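Local structure of UPF0345 protein ACIAD0356 (Acinetobacter sp. ADP1, 3HQX) at residues 67-72 with 78-83; 31-34 with 38-41; 59-64 with 93-98. The protein probably catalyses the phosphorolysis of diverse purine and pyrimidine nucleosides, releasing the free base and alpha-D-ribose 1-phosphate, and the reverse reactions. All coordinates share one frame; numbering follows the deposited sequence.

Contact 1. Residues 67-72 with 78-83; sequences ECRVKI and SELFRA
Ser78 sets its hydroxyl beside the Lys71 side chain. Its OG receives a weak hydrogen bond from Lys71 NZ at 3.3 Å; the lysine chain bends at its end (chi4 62°), which turns NZ toward the serine. Glu79 pairs with Val70 through two backbone hydrogen bonds, Val70 N to Glu79 O (2.8 Å) and Glu79 N to Val70 O. Ile72 CD1 lies near Glu79 OE2, the two side chains crossing at about a right angle, and the backbone N of Ile72 donates to a water.

Leu80 stands on the opposite face of the sheet, beside Arg69, and sets its CD1 over the centre of the arginine guanidinium, 3.7 Å from Arg69 CZ. The same methyl touches Glu67 CG, while CD2 lies over the rim of the Arg82 guanidinium. Phe81 turns to the buried face. It forms the second pair of backbone bonds, with Cys68, whose SG lies at the ring edge, 4.0 Å from Phe81 CB; Val70 CG2 approaches the ring obliquely, at 4.0 Å from Phe81 CD2. Phe87 and Ile63 extend this packing into the interior.

Arg82 lies alongside Glu67 and grips one oxygen side-on: Arg82 NE reaches Glu67 OE1 at 2.8 Å and NH2 reaches it at 3.0 Å. Both nitrogens come from the same side of the carboxylate, well above its plane, and the two flat groups are turned 68° apart. The other oxygen, Glu67 OE2, takes Arg69 NH1 at 3.0 Å on its anti side.

One glutamate thus bridges two arginines, one oxygen to each, in a single salt-bridge network, while Leu80 shields parts of both guanidiniums. Ion pairs occupy the face of Glu67, Arg69 and Arg82; the other face is mainly apolar, with the Glu79 carboxylate toward its end.

Contact 2. Residues 31-34 with 38-41; sequences VQFE and KKTL
Val31 and Lys39 are joined by two backbone hydrogen bonds, Val31 N to Lys39 O and Lys39 N to Val31 O, both 2.9 Å and close to straight. This is an antiparallel hydrogen-bonded pair; Gln32 and Lys38 form the adjoining non-hydrogen-bonded pair, where Lys38 CA also makes a CA-H...O contact with Val31 O.

The apolar contacts centre on the Phe33 ring and the methylenes of Lys39. The lysine chain runs extended from CA to CE (chi2 -179°, chi3 -167°) before bending at chi4, and crosses the phenylalanine at about a right angle, bringing Lys39 CD within 3.6 Å of Phe33 CE2 in an oblique approach. Lys39 NZ lies 5.4 Å from the centroid of the Phe33 ring, so any cation-pi attraction is at most weak. On the same face Val31 CG2 rests 4.1 Å from Leu41 CB. On the other face of the sheet, Gln32 and Lys38 lie alongside each other and touch through their CG atoms at 3.6 Å.

Phe9 meets the Phe33 ring edge-to-face, and Leu41 packs on His29 of the second subunit. The arrangement is a beta hairpin, strands 26-32 and 38-44, within the larger antiparallel sheet of this cupin-clan fold.

Contact 3. Residues 59-64 with 93-98; sequences ERMEII and SLFKIE
Met61, modelled as selenomethionine, reaches across the interior to Phe95. Its CG lies 4.0 Å from Phe95 CZ, and Met61 SE, 5.3 Å from the centroid of the Phe95 ring, also approaches obliquely, so the Met-aromatic contact is neither face-on nor edge-on. Bends at chi2 (-75°) and again at chi3 curl the chain back on itself and bring the terminal methyl, Met61 CE, within 4.1 Å of Phe95 CZ, and the same CE touches Ile97 CD1 at 4.3 Å. Glu59 joins them from the same strand as Met61: Glu59 OE1 comes near the plane of the ring, at the edge, 4.0 Å from Phe95 CE2, with the carboxylate turned 75° from the ring.

Farther out, Phe87 meets the Phe95 ring edge-to-face and the Phe53 ring also meets it, while Val70 touches both Phe95 and Ile97. Tyr105 and Cys107 pack on Met61 from the neighbouring strand 103-109.

The two strands run almost parallel, 17° apart, with axes 10.6 Å from each other, and no hydrogen bond links them. They belong to different sheets of the barrel-like sandwich, and what joins the sheets here is dispersion between the selenomethionine, the aromatic ring and an isoleucine; the carboxylate oxygen at the ring edge is placed where a weak attraction to the ring hydrogens would be possible.

Overall arrangement
Contact 3 is the buried one, its centre about 5 Å from that of the chain, whereas contacts 1 and 2 are partly exposed hairpins lying on opposite sides of that centre. Contact 1 belongs to the smaller sheet and contact 2 to the larger; contact 3 spans both, using strand 59-63 from the larger and strand 94-98 from the smaller. The last strand also pairs with 67-72, so contacts 1 and 3 touch through backbone bonds, while the nearest atoms of contacts 2 and 3 are about 5 Å apart. Hydrogen-bonded backbones hold the two hairpins, with ion pairs added in contact 1; contact 3 has no hydrogen bond and is held by side-chain packing.

Contact 1. Residues 67-72 with 78-83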
ATOM      1  N   GLU A  67      -3.685  -2.336  15.839  1.00  6.86           N
ATOM      2  CA  GLU A  67      -4.634  -3.003  16.733  1.00  6.26           C
ATOM      3  C   GLU A  67      -5.924  -3.135  15.965  1.00  6.63           C
ATOM      4  O   GLU A  67      -6.372  -2.152  15.339  1.00  7.34           O
ATOM      5  CB  GLU A  67      -4.904  -2.135  17.967  1.00  7.15           C
ATOM      6  CG  GLU A  67      -6.025  -2.655  18.881  1.00  8.30           C
ATOM      7  CD  GLU A  67      -6.160  -1.847  20.101  1.00 11.46           C
ATOM      8  OE1 GLU A  67      -5.150  -1.583  20.772  1.00 12.49           O
ATOM      9  OE2 GLU A  67      -7.302  -1.420  20.385  1.00 12.97           O
ATOM     10  N   CYS A  68      -6.537  -4.320  16.004  1.00  5.07           N
ATOM     11  CA  CYS A  68      -7.854  -4.490  15.340  1.00  5.94           C
ATOM     12  C   CYS A  68      -8.758  -5.363  16.172  1.00  7.04           C
ATOM     13  O   CYS A  68      -8.318  -6.090  17.037  1.00  6.03           O
ATOM     14  CB  CYS A  68      -7.724  -5.083  13.910  1.00  5.68           C
ATOM     15  SG  CYS A  68      -6.944  -6.677  13.843  1.00  7.69           S
ATOM     16  N   ARG A  69     -10.038  -5.300  15.861  1.00  7.32           N
ATOM     17  CA  ARG A  69     -11.037  -6.220  16.392  1.00  8.10           C
ATOM     18  C   ARG A  69     -11.686  -6.959  15.241  1.00  8.31           C
ATOM     19  O   ARG A  69     -12.059  -6.343  14.246  1.00  8.45           O
ATOM     20  CB  ARG A  69     -12.046  -5.456  17.252  1.00  8.66           C
ATOM     21  CG  ARG A  69     -11.440  -5.126  18.586  1.00  9.32           C
ATOM     22  CD  ARG A  69     -12.281  -4.251  19.460  1.00 16.60           C
ATOM     23  NE  ARG A  69     -11.693  -4.007  20.775  1.00 18.69           N
ATOM     24  CZ  ARG A  69     -10.774  -3.080  21.054  1.00 24.68           C
ATOM     25  NH1 ARG A  69     -10.192  -2.323  20.073  1.00 26.21           N
ATOM     26  NH2 ARG A  69     -10.371  -2.966  22.324  1.00 25.41           N
ATOM     27  N   VAL A  70     -11.785  -8.270  15.377  1.00  8.18           N
ATOM     28  CA  VAL A  70     -12.244  -9.127  14.277  1.00  8.17           C
ATOM     29  C   VAL A  70     -13.276 -10.115  14.758  1.00  8.87           C
ATOM     30  O   VAL A  70     -13.106 -10.722  15.803  1.00  7.44           O
ATOM     31  CB  VAL A  70     -11.066  -9.941  13.667  1.00  9.43           C
ATOM     32  CG1 VAL A  70     -11.532 -10.679  12.457  1.00  8.86           C
ATOM     33  CG2 VAL A  70      -9.938  -9.010  13.267  1.00 10.33           C
ATOM     34  N   LYS A  71     -14.318 -10.308  13.948  1.00  9.53           N
ATOM     35  CA  LYS A  71     -15.244 -11.416  14.141  1.00 10.71           C
ATOM     36  C   LYS A  71     -14.986 -12.382  13.032  1.00 10.35           C
ATOM     37  O   LYS A  71     -15.182 -12.041  11.817  1.00  9.95           O
ATOM     38  CB  LYS A  71     -16.686 -10.967  14.023  1.00 11.22           C
ATOM     39  CG  LYS A  71     -17.142 -10.180  15.182  1.00 14.14           C
ATOM     40  CD  LYS A  71     -18.633 -10.003  15.120  1.00 17.89           C
ATOM     41  CE  LYS A  71     -19.153  -9.367  16.395  1.00 21.49           C
ATOM     42  NZ  LYS A  71     -18.614  -7.992  16.660  1.00 22.18           N
ATOM     43  N   ILE A  72     -14.571 -13.581  13.431  1.00 11.50           N
ATOM     44  CA  ILE A  72     -14.174 -14.620  12.491  1.00 12.50           C
ATOM     45  C   ILE A  72     -15.275 -15.634  12.268  1.00 13.31           C
ATOM     46  O   ILE A  72     -15.842 -16.193  13.247  1.00 12.94           O
ATOM     47  CB  ILE A  72     -12.925 -15.375  12.975  1.00 12.48           C
ATOM     48  CG1 ILE A  72     -11.766 -14.385  13.168  1.00 12.46           C
ATOM     49  CG2 ILE A  72     -12.540 -16.430  11.974  1.00 13.46           C
ATOM     50  CD1 ILE A  72     -10.568 -14.966  13.950  1.00 13.52           C
ATOM     51  N   SER A  78     -16.219  -9.962  19.000  1.00 17.18           N
ATOM     52  CA  SER A  78     -14.999  -9.516  18.407  1.00 16.21           C
ATOM     53  C   SER A  78     -13.866 -10.017  19.266  1.00 14.59           C
ATOM     54  O   SER A  78     -13.987 -10.112  20.508  1.00 14.79           O
ATOM     55  CB  SER A  78     -14.911  -7.988  18.384  1.00 16.47           C
ATOM     56  OG  SER A  78     -15.372  -7.447  17.162  1.00 22.93           O
ATOM     57  N   GLU A  79     -12.760 -10.318  18.604  1.00 11.53           N
ATOM     58  CA  GLU A  79     -11.511 -10.716  19.234  1.00 10.80           C
ATOM     59  C   GLU A  79     -10.493  -9.608  18.866  1.00 10.22           C
ATOM     60  O   GLU A  79     -10.490  -9.065  17.764  1.00  9.80           O
ATOM     61  CB  GLU A  79     -11.002 -12.037  18.656  1.00 11.46           C
ATOM     62  CG  GLU A  79     -11.930 -13.281  18.912  1.00 14.32           C
ATOM     63  CD  GLU A  79     -11.502 -14.511  18.112  1.00 16.97           C
ATOM     64  OE1 GLU A  79     -10.326 -14.955  18.237  1.00 18.56           O
ATOM     65  OE2 GLU A  79     -12.339 -15.074  17.374  1.00 20.09           O
ATOM     66  N   LEU A  80      -9.621  -9.322  19.808  1.00  9.27           N
ATOM     67  CA  LEU A  80      -8.631  -8.262  19.708  1.00  8.73           C
ATOM     68  C   LEU A  80      -7.275  -8.840  19.284  1.00  9.19           C
ATOM     69  O   LEU A  80      -6.809  -9.800  19.855  1.00  8.66           O
ATOM     70  CB  LEU A  80      -8.438  -7.620  21.075  1.00  8.73           C
ATOM     71  CG  LEU A  80      -7.386  -6.511  21.243  1.00  9.62           C
ATOM     72  CD1 LEU A  80      -7.793  -5.260  20.567  1.00 10.68           C
ATOM     73  CD2 LEU A  80      -7.260  -6.254  22.763  1.00 11.84           C
ATOM     74  N   PHE A  81      -6.654  -8.193  18.315  1.00  9.37           N
ATOM     75  CA  PHE A  81      -5.316  -8.550  17.873  1.00  9.11           C
ATOM     76  C   PHE A  81      -4.462  -7.326  17.782  1.00  9.55           C
ATOM     77  O   PHE A  81      -4.920  -6.276  17.285  1.00 10.03           O
ATOM     78  CB  PHE A  81      -5.402  -9.233  16.502  1.00  9.49           C
ATOM     79  CG  PHE A  81      -6.231 -10.461  16.527  1.00  8.86           C
ATOM     80  CD1 PHE A  81      -5.729 -11.650  17.020  1.00  9.75           C
ATOM     81  CD2 PHE A  81      -7.566 -10.413  16.188  1.00 10.72           C
ATOM     82  CE1 PHE A  81      -6.539 -12.779  17.111  1.00 10.08           C
ATOM     83  CE2 PHE A  81      -8.357 -11.544  16.284  1.00 10.86           C
ATOM     84  CZ  PHE A  81      -7.850 -12.711  16.743  1.00  9.90           C
ATOM     85  N   ARG A  82      -3.207  -7.467  18.202  1.00  9.09           N
ATOM     86  CA  ARG A  82      -2.216  -6.395  18.103  1.00  8.03           C
ATOM     87  C   ARG A  82      -0.989  -6.897  17.373  1.00  6.86           C
ATOM     88  O   ARG A  82      -0.841  -8.100  17.059  1.00  7.87           O
ATOM     89  CB  ARG A  82      -1.845  -5.831  19.482  1.00  8.35           C
ATOM     90  CG  ARG A  82      -2.957  -5.082  20.168  1.00 11.00           C
ATOM     91  CD  ARG A  82      -2.609  -4.513  21.564  1.00 10.06           C
ATOM     92  NE  ARG A  82      -3.691  -3.653  22.028  1.00  8.87           N
ATOM     93  CZ  ARG A  82      -4.350  -3.755  23.186  1.00 10.32           C
ATOM     94  NH1 ARG A  82      -4.049  -4.711  24.062  1.00  7.77           N
ATOM     95  NH2 ARG A  82      -5.306  -2.866  23.461  1.00 13.15           N
ATOM     96  N   ALA A  83      -0.085  -5.966  17.082  1.00  6.45           N
ATOM     97  CA  ALA A  83       1.111  -6.310  16.342  1.00  6.43           C
ATOM     98  C   ALA A  83       1.853  -7.504  16.928  1.00  6.45           C
ATOM     99  O   ALA A  83       2.077  -7.619  18.169  1.00  6.94           O
ATOM    100  CB  ALA A  83       2.065  -5.079  16.222  1.00  6.12           C
TER
HETATM  101  O   HOH W   1     -14.255 -13.852  16.256  1.00 18.60           O

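Contact 2. Residues 31-34 with 38-41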
ATOM      1  N   VAL A  31       2.744 -10.180  -3.054  1.00  6.84           N
ATOM      2  CA  VAL A  31       4.173 -10.522  -2.907  1.00  6.73           C
ATOM      3  C   VAL A  31       4.341 -12.034  -3.209  1.00  7.52           C
ATOM      4  O   VAL A  31       3.593 -12.846  -2.691  1.00  8.00           O
ATOM      5  CB  VAL A  31       4.656 -10.239  -1.479  1.00  8.15           C
ATOM      6  CG1 VAL A  31       6.076 -10.663  -1.311  1.00  8.88           C
ATOM      7  CG2 VAL A  31       4.498  -8.757  -1.144  1.00  6.04           C
ATOM      8  N   GLN A  32       5.270 -12.364  -4.088  1.00  5.78           N
ATOM      9  CA  GLN A  32       5.498 -13.746  -4.537  1.00  7.45           C
ATOM     10  C   GLN A  32       6.913 -14.168  -4.201  1.00  6.47           C
ATOM     11  O   GLN A  32       7.895 -13.448  -4.411  1.00  6.05           O
ATOM     12  CB  GLN A  32       5.285 -13.887  -6.042  1.00  7.39           C
ATOM     13  CG  GLN A  32       3.874 -13.515  -6.401  1.00 12.04           C
ATOM     14  CD  GLN A  32       3.592 -13.298  -7.883  1.00 19.84           C
ATOM     15  OE1 GLN A  32       4.389 -12.711  -8.641  1.00 23.06           O
ATOM     16  NE2 GLN A  32       2.393 -13.743  -8.303  1.00 23.04           N
ATOM     17  N   PHE A  33       7.009 -15.355  -3.634  1.00  6.40           N
ATOM     18  CA  PHE A  33       8.254 -15.867  -3.109  1.00  5.98           C
ATOM     19  C   PHE A  33       8.935 -16.825  -4.101  1.00  6.34           C
ATOM     20  O   PHE A  33       8.306 -17.248  -5.066  1.00  5.72           O
ATOM     21  CB  PHE A  33       7.982 -16.531  -1.728  1.00  6.59           C
ATOM     22  CG  PHE A  33       7.557 -15.552  -0.686  1.00  6.15           C
ATOM     23  CD1 PHE A  33       8.480 -15.055   0.176  1.00  9.75           C
ATOM     24  CD2 PHE A  33       6.290 -15.039  -0.664  1.00 10.08           C
ATOM     25  CE1 PHE A  33       8.143 -14.126   1.048  1.00  7.66           C
ATOM     26  CE2 PHE A  33       5.956 -14.087   0.235  1.00 11.48           C
ATOM     27  CZ  PHE A  33       6.892 -13.660   1.105  1.00  7.54           C
ATOM     28  N   GLU A  34      10.234 -17.094  -3.890  1.00  5.80           N
ATOM     29  CA  GLU A  34      11.062 -17.905  -4.743  1.00  6.81           C
ATOM     30  C   GLU A  34      10.507 -19.320  -4.927  1.00  5.09           C
ATOM     31  O   GLU A  34      10.671 -19.889  -5.980  1.00  5.52           O
ATOM     32  CB  GLU A  34      12.521 -17.971  -4.246  1.00  8.31           C
ATOM     33  CG  GLU A  34      13.341 -16.705  -4.621  1.00 13.30           C
ATOM     34  CD  GLU A  34      14.826 -16.767  -4.207  1.00 19.00           C
ATOM     35  OE1 GLU A  34      15.254 -17.734  -3.512  1.00 21.42           O
ATOM     36  OE2 GLU A  34      15.572 -15.825  -4.582  1.00 24.80           O
ATOM     37  N   LYS A  38       2.547 -17.163  -2.399  1.00  8.83           N
ATOM     38  CA  LYS A  38       2.155 -15.768  -2.462  1.00  8.94           C
ATOM     39  C   LYS A  38       1.603 -15.309  -1.116  1.00  8.04           C
ATOM     40  O   LYS A  38       1.005 -16.097  -0.380  1.00  7.59           O
ATOM     41  CB  LYS A  38       1.099 -15.542  -3.536  1.00 11.64           C
ATOM     42  CG  LYS A  38       1.556 -15.880  -4.935  1.00 16.76           C
ATOM     43  CD  LYS A  38       0.883 -17.120  -5.479  1.00 24.36           C
ATOM     44  CE  LYS A  38       1.193 -17.247  -6.980  1.00 25.53           C
ATOM     45  NZ  LYS A  38       0.444 -16.222  -7.784  1.00 27.48           N
ATOM     46  N   LYS A  39       1.770 -14.017  -0.835  1.00  5.83           N
ATOM     47  CA  LYS A  39       1.206 -13.348   0.329  1.00  6.49           C
ATOM     48  C   LYS A  39       0.703 -11.984  -0.121  1.00  6.55           C
ATOM     49  O   LYS A  39       1.024 -11.562  -1.226  1.00  7.28           O
ATOM     50  CB  LYS A  39       2.243 -13.143   1.429  1.00  6.76           C
ATOM     51  CG  LYS A  39       2.806 -14.473   1.981  1.00  7.64           C
ATOM     52  CD  LYS A  39       3.820 -14.250   3.084  1.00  8.17           C
ATOM     53  CE  LYS A  39       4.603 -15.511   3.412  1.00 11.50           C
ATOM     54  NZ  LYS A  39       3.712 -16.727   3.731  1.00 10.09           N
ATOM     55  N   THR A  40      -0.160 -11.395   0.671  1.00  7.39           N
ATOM     56  CA  THR A  40      -0.630 -10.006   0.453  1.00  8.27           C
ATOM     57  C   THR A  40      -0.018  -9.174   1.558  1.00  7.06           C
ATOM     58  O   THR A  40      -0.046  -9.585   2.730  1.00  9.93           O
ATOM     59  CB  THR A  40      -2.149  -9.982   0.599  1.00  9.94           C
ATOM     60  OG1 THR A  40      -2.683 -10.846  -0.436  1.00 15.87           O
ATOM     61  CG2 THR A  40      -2.674  -8.651   0.344  1.00 15.04           C
ATOM     62  N   LEU A  41       0.564  -8.050   1.198  1.00  6.11           N
ATOM     63  CA  LEU A  41       1.054  -7.014   2.117  1.00  5.05           C
ATOM     64  C   LEU A  41       0.097  -5.843   2.070  1.00  5.31           C
ATOM     65  O   LEU A  41      -0.061  -5.244   1.032  1.00  5.98           O
ATOM     66  CB  LEU A  41       2.482  -6.585   1.723  1.00  7.41           C
ATOM     67  CG  LEU A  41       3.131  -5.502   2.569  1.00  8.26           C
ATOM     68  CD1 LEU A  41       3.222  -5.814   4.103  1.00  8.74           C
ATOM     69  CD2 LEU A  41       4.533  -5.191   2.009  1.00  8.68           C
TER

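Contact 3. Residues 59-64 with 93-98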
ATOM      1  N   GLU A  59      -6.704 -18.791   5.310  1.00 11.50           N
ATOM      2  CA  GLU A  59      -5.817 -17.669   5.362  1.00 11.28           C
ATOM      3  C   GLU A  59      -5.307 -17.493   6.792  1.00 10.15           C
ATOM      4  O   GLU A  59      -6.037 -17.751   7.721  1.00  9.64           O
ATOM      5  CB  GLU A  59      -6.567 -16.377   4.937  1.00 11.46           C
ATOM      6  CG  GLU A  59      -6.806 -16.270   3.472  1.00 15.75           C
ATOM      7  CD  GLU A  59      -7.586 -15.010   3.091  1.00 14.65           C
ATOM      8  OE1 GLU A  59      -7.900 -14.185   3.986  1.00 16.93           O
ATOM      9  OE2 GLU A  59      -7.942 -14.892   1.913  1.00 18.30           O
ATOM     10  N   ARG A  60      -4.064 -17.043   6.953  1.00  9.40           N
ATOM     11  CA  ARG A  60      -3.631 -16.486   8.234  1.00  8.49           C
ATOM     12  C   ARG A  60      -3.354 -14.992   8.072  1.00  7.46           C
ATOM     13  O   ARG A  60      -2.597 -14.602   7.212  1.00  7.49           O
ATOM     14  CB  ARG A  60      -2.392 -17.190   8.797  1.00  7.07           C
ATOM     15  CG  ARG A  60      -1.871 -16.597  10.053  1.00  7.99           C
ATOM     16  CD  ARG A  60      -0.734 -17.414  10.666  1.00  9.19           C
ATOM     17  NE  ARG A  60       0.511 -17.462   9.865  1.00  7.88           N
ATOM     18  CZ  ARG A  60       1.592 -16.697  10.045  1.00  8.11           C
ATOM     19  NH1 ARG A  60       1.609 -15.706  10.923  1.00  9.93           N
ATOM     20  NH2 ARG A  60       2.695 -16.903   9.297  1.00  7.85           N
HETATM   21  N   MSE A  61      -4.010 -14.188   8.899  1.00  7.99           N
HETATM   22  CA  MSE A  61      -3.802 -12.747   8.934  1.00  7.47           C
HETATM   23  C   MSE A  61      -2.849 -12.427  10.074  1.00  7.44           C
HETATM   24  O   MSE A  61      -3.111 -12.766  11.235  1.00  7.20           O
HETATM   25  CB  MSE A  61      -5.125 -12.040   9.183  1.00  7.82           C
HETATM   26  CG  MSE A  61      -6.008 -11.969   7.965  1.00  8.40           C
HETATM   27 SE   MSE A  61      -5.432 -10.661   6.671  0.70 12.93          SE
HETATM   28  CE  MSE A  61      -5.979  -9.066   7.733  1.00 13.39           C
ATOM     29  N   GLU A  62      -1.703 -11.857   9.733  1.00  6.01           N
ATOM     30  CA  GLU A  62      -0.679 -11.502  10.695  1.00  5.42           C
ATOM     31  C   GLU A  62      -0.684  -9.991  10.816  1.00  6.42           C
ATOM     32  O   GLU A  62      -0.540  -9.295   9.806  1.00  6.75           O
ATOM     33  CB  GLU A  62       0.697 -11.982  10.183  1.00  5.38           C
ATOM     34  CG  GLU A  62       1.869 -11.548  11.076  1.00  4.83           C
ATOM     35  CD  GLU A  62       3.226 -11.892  10.531  1.00  8.89           C
ATOM     36  OE1 GLU A  62       3.338 -12.473   9.420  1.00  6.80           O
ATOM     37  OE2 GLU A  62       4.214 -11.577  11.243  1.00 10.08           O
ATOM     38  N   ILE A  63      -0.783  -9.491  12.049  1.00  5.51           N
ATOM     39  CA  ILE A  63      -0.737  -8.059  12.254  1.00  4.89           C
ATOM     40  C   ILE A  63       0.724  -7.659  12.382  1.00  4.82           C
ATOM     41  O   ILE A  63       1.441  -8.126  13.264  1.00  5.01           O
ATOM     42  CB  ILE A  63      -1.547  -7.618  13.490  1.00  5.03           C
ATOM     43  CG1 ILE A  63      -3.044  -8.069  13.422  1.00  4.43           C
ATOM     44  CG2 ILE A  63      -1.503  -6.091  13.640  1.00  4.73           C
ATOM     45  CD1 ILE A  63      -3.726  -7.842  12.054  1.00  7.67           C
ATOM     46  N   ILE A  64       1.115  -6.732  11.540  1.00  3.54           N
ATOM     47  CA  ILE A  64       2.463  -6.165  11.489  1.00  5.58           C
ATOM     48  C   ILE A  64       2.565  -4.871  12.369  1.00  6.03           C
ATOM     49  O   ILE A  64       3.595  -4.654  13.024  1.00  6.64           O
ATOM     50  CB  ILE A  64       2.904  -5.868  10.003  1.00  6.36           C
ATOM     51  CG1 ILE A  64       3.005  -7.139   9.155  1.00  8.24           C
ATOM     52  CG2 ILE A  64       4.222  -5.051   9.983  1.00  7.34           C
ATOM     53  CD1 ILE A  64       3.823  -8.264   9.732  1.00 11.09           C
ATOM     54  N   SER A  93     -15.053 -19.164   4.095  1.00 14.19           N
ATOM     55  CA  SER A  93     -15.611 -18.490   5.241  1.00 14.39           C
ATOM     56  C   SER A  93     -15.416 -16.985   5.048  1.00 14.13           C
ATOM     57  O   SER A  93     -15.345 -16.513   3.891  1.00 13.78           O
ATOM     58  CB  SER A  93     -14.923 -19.018   6.510  1.00 14.45           C
ATOM     59  OG  SER A  93     -15.569 -18.577   7.687  1.00 16.07           O
ATOM     60  N   LEU A  94     -15.378 -16.256   6.160  1.00 12.92           N
ATOM     61  CA  LEU A  94     -15.278 -14.800   6.166  1.00 13.03           C
ATOM     62  C   LEU A  94     -14.807 -14.274   7.515  1.00 12.57           C
ATOM     63  O   LEU A  94     -14.803 -14.987   8.534  1.00 11.07           O
ATOM     64  CB  LEU A  94     -16.623 -14.132   5.839  1.00 13.71           C
ATOM     65  CG  LEU A  94     -17.822 -14.196   6.796  1.00 13.86           C
ATOM     66  CD1 LEU A  94     -17.654 -13.348   7.946  1.00 17.19           C
ATOM     67  CD2 LEU A  94     -19.093 -13.740   6.081  1.00 14.40           C
ATOM     68  N   PHE A  95     -14.420 -13.011   7.501  1.00 12.11           N
ATOM     69  CA  PHE A  95     -14.121 -12.275   8.714  1.00 11.30           C
ATOM     70  C   PHE A  95     -14.503 -10.819   8.536  1.00  9.57           C
ATOM     71  O   PHE A  95     -14.548 -10.342   7.412  1.00 10.94           O
ATOM     72  CB  PHE A  95     -12.654 -12.484   9.163  1.00 11.33           C
ATOM     73  CG  PHE A  95     -11.601 -11.856   8.281  1.00 10.57           C
ATOM     74  CD1 PHE A  95     -11.117 -10.611   8.582  1.00  8.99           C
ATOM     75  CD2 PHE A  95     -11.073 -12.510   7.210  1.00 11.30           C
ATOM     76  CE1 PHE A  95     -10.105 -10.038   7.866  1.00 10.19           C
ATOM     77  CE2 PHE A  95     -10.037 -11.928   6.482  1.00 10.49           C
ATOM     78  CZ  PHE A  95      -9.582 -10.685   6.811  1.00  9.74           C
ATOM     79  N   LYS A  96     -14.792 -10.146   9.648  1.00  8.82           N
ATOM     80  CA  LYS A  96     -15.210  -8.754   9.668  1.00  9.36           C
ATOM     81  C   LYS A  96     -14.285  -8.030  10.607  1.00  9.51           C
ATOM     82  O   LYS A  96     -14.159  -8.440  11.758  1.00  9.53           O
ATOM     83  CB  LYS A  96     -16.648  -8.619  10.151  1.00  8.98           C
ATOM     84  CG  LYS A  96     -17.661  -9.468   9.354  1.00 11.60           C
ATOM     85  CD  LYS A  96     -19.105  -9.164   9.756  1.00 15.79           C
ATOM     86  CE  LYS A  96     -20.046  -9.805   8.797  1.00 20.15           C
ATOM     87  NZ  LYS A  96     -19.627 -11.216   8.570  1.00 22.96           N
ATOM     88  N   ILE A  97     -13.610  -7.007  10.094  1.00  8.79           N
ATOM     89  CA  ILE A  97     -12.502  -6.392  10.764  1.00  9.11           C
ATOM     90  C   ILE A  97     -12.738  -4.890  10.923  1.00  8.58           C
ATOM     91  O   ILE A  97     -13.271  -4.213  10.013  1.00  8.63           O
ATOM     92  CB  ILE A  97     -11.178  -6.708  10.029  1.00  9.07           C
ATOM     93  CG1 ILE A  97      -9.949  -6.170  10.797  1.00  9.30           C
ATOM     94  CG2 ILE A  97     -11.197  -6.148   8.592  1.00  9.84           C
ATOM     95  CD1 ILE A  97      -8.602  -6.872  10.391  1.00  8.02           C
ATOM     96  N   GLU A  98     -12.376  -4.382  12.091  1.00  8.85           N
ATOM     97  CA  GLU A  98     -12.440  -2.937  12.370  1.00  9.34           C
ATOM     98  C   GLU A  98     -11.117  -2.477  12.989  1.00  7.91           C
ATOM     99  O   GLU A  98     -10.445  -3.237  13.690  1.00  6.28           O
ATOM    100  CB  GLU A  98     -13.675  -2.562  13.229  1.00 11.15           C
ATOM    101  CG  GLU A  98     -14.039  -3.567  14.229  1.00 16.36           C
ATOM    102  CD  GLU A  98     -15.342  -3.266  14.964  1.00 19.72           C
ATOM    103  OE1 GLU A  98     -16.406  -3.177  14.340  1.00 24.44           O
ATOM    104  OE2 GLU A  98     -15.285  -3.127  16.174  1.00 23.12           O
TER